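Local coordinates for GGDEF family protein (Vibrio cholerae, PDB 5GZS) that is a diguanylate cyclase whose periplasmic portion, built from solute-binding-protein-like modules, binds arginine and may use it to regulate its cyclic-di-GMP-making domain, at the interface of chains A and B. Residues are numbered along the deposited sequence; one frame, centred on the assembly and turned at random. Chains: chain A/B, GGDEF family protein.

The interface of chains A and B. Residues chain A 73-76, 187, 192, 196; chain B 326, 330, 333-334.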
# COMPACT_ATOMS: atom_id res chain seq x y z
N PRO A 73 20.84 -0.21 -22.64
CA PRO A 73 20.25 1.05 -22.17
C PRO A 73 21.31 2.07 -21.79
O PRO A 73 22.32 1.68 -21.22
CB PRO A 73 19.41 0.62 -20.96
CG PRO A 73 19.73 -0.81 -20.72
CD PRO A 73 20.21 -1.37 -22.01
N THR A 74 21.10 3.34 -22.13
CA THR A 74 22.15 4.34 -22.00
C THR A 74 21.76 5.37 -20.98
O THR A 74 22.62 6.09 -20.48
CB THR A 74 22.47 5.06 -23.36
OG1 THR A 74 21.28 5.62 -23.93
CG2 THR A 74 23.06 4.07 -24.36
N ASN A 75 20.47 5.43 -20.65
CA ASN A 75 19.92 6.49 -19.77
C ASN A 75 18.46 6.29 -19.41
O ASN A 75 17.75 5.50 -20.04
CB ASN A 75 20.06 7.86 -20.42
CG ASN A 75 19.46 7.90 -21.83
OD1 ASN A 75 20.11 7.50 -22.81
ND2 ASN A 75 18.20 8.37 -21.93
N ILE A 76 18.00 7.02 -18.39
CA ILE A 76 16.58 7.05 -18.06
C ILE A 76 15.85 8.00 -19.01
O ILE A 76 16.46 8.68 -19.84
CB ILE A 76 16.30 7.48 -16.59
CG1 ILE A 76 16.69 8.95 -16.35
CG2 ILE A 76 16.98 6.55 -15.59
CD1 ILE A 76 16.55 9.38 -14.93
N HIS A 187 28.36 5.14 -21.21
CA HIS A 187 28.37 4.55 -19.88
C HIS A 187 29.51 5.09 -19.05
O HIS A 187 29.61 4.77 -17.85
CB HIS A 187 28.46 3.04 -19.98
CG HIS A 187 27.15 2.38 -20.29
ND1 HIS A 187 27.05 1.28 -21.11
CD2 HIS A 187 25.89 2.69 -19.90
CE1 HIS A 187 25.77 0.93 -21.21
NE2 HIS A 187 25.06 1.76 -20.48
N GLN A 192 27.61 9.79 -18.14
CA GLN A 192 26.56 9.45 -17.20
C GLN A 192 26.35 10.58 -16.19
O GLN A 192 25.21 10.98 -15.97
CB GLN A 192 26.88 8.14 -16.48
CG GLN A 192 26.66 6.90 -17.34
CD GLN A 192 25.19 6.76 -17.81
OE1 GLN A 192 24.26 6.83 -17.00
NE2 GLN A 192 25.00 6.57 -19.11
N ARG A 196 22.74 12.74 -15.93
CA ARG A 196 22.00 12.83 -14.69
C ARG A 196 21.69 14.26 -14.37
O ARG A 196 20.55 14.64 -14.15
CB ARG A 196 22.77 12.23 -13.51
CG ARG A 196 22.92 10.76 -13.47
CD ARG A 196 23.35 10.38 -12.06
NE ARG A 196 24.56 11.09 -11.65
CZ ARG A 196 25.79 10.59 -11.76
NH1 ARG A 196 25.96 9.37 -12.28
NH2 ARG A 196 26.84 11.30 -11.36
N TYR B 326 21.28 7.62 -6.52
CA TYR B 326 20.16 7.04 -7.25
C TYR B 326 18.95 6.84 -6.37
O TYR B 326 19.07 6.37 -5.24
CB TYR B 326 20.55 5.69 -7.86
CG TYR B 326 21.88 5.65 -8.54
CD1 TYR B 326 22.09 6.30 -9.75
CD2 TYR B 326 22.94 4.93 -7.99
CE1 TYR B 326 23.31 6.25 -10.39
CE2 TYR B 326 24.17 4.87 -8.62
CZ TYR B 326 24.35 5.53 -9.82
OH TYR B 326 25.56 5.49 -10.45
N SER B 330 15.97 1.98 -12.02
CA SER B 330 16.13 2.36 -13.43
C SER B 330 17.34 3.26 -13.69
O SER B 330 17.85 3.35 -14.81
CB SER B 330 14.89 3.07 -13.95
OG SER B 330 13.95 2.14 -14.44
N VAL B 333 21.63 2.11 -14.82
CA VAL B 333 21.83 1.73 -16.20
C VAL B 333 23.29 1.42 -16.53
O VAL B 333 23.59 0.70 -17.50
CB VAL B 333 21.31 2.87 -17.11
CG1 VAL B 333 22.19 4.12 -16.97
CG2 VAL B 333 21.23 2.42 -18.53
N ALA B 334 24.19 1.95 -15.71
CA ALA B 334 25.61 1.79 -15.95
C ALA B 334 26.35 1.29 -14.72
O ALA B 334 27.57 1.27 -14.70
CB ALA B 334 26.22 3.11 -16.43
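B:Val333 is the knob of this patch between two copies of CdgH, with 76 Å² of its surface hidden by chain A. From its CB the side chain forks. CG1 takes the crowded position between backbone N and carbonyl carbon (chi1 68°) and ends 3.4 Å from OE1, the amide oxygen of A:Gln192, whose side chain it crosses obliquely. CG2, anti to the backbone N, turns to A:Pro73, where it lies 3.5 Å from the ring carbon CB and beside that residue's carbonyl. The next residue, B:Ala334, sets its methyl CB 3.5 Å from CD2 of the A:His187 imidazole and also against CG of A:Gln192.

The receiving surface is held by bonds within chain A. NE2 of A:His187 donates to A:Pro73 O at 2.8 Å, in the carbonyl plane and near the ring plane, which fixes the ring's rotation. A:Gln192 bends at chi2 and sends NE2 to A:Thr74 O at 2.8 Å. The bond is nearly straight (164° at the hydrogen) and in the amide plane, with OE1 turned towards the valine. No polar pair links the chains in this patch, so the contact appears to rest on van der Waals packing.

The two-fold repeats the patch with the chains exchanged, although the structure alone does not establish a dimer in the periplasm. In chain A the site joins the end of strand 69-75, the loop at A:His187 and the start of helix 189-218; chain B contributes 3-10 helix 329-332 and the residues following it.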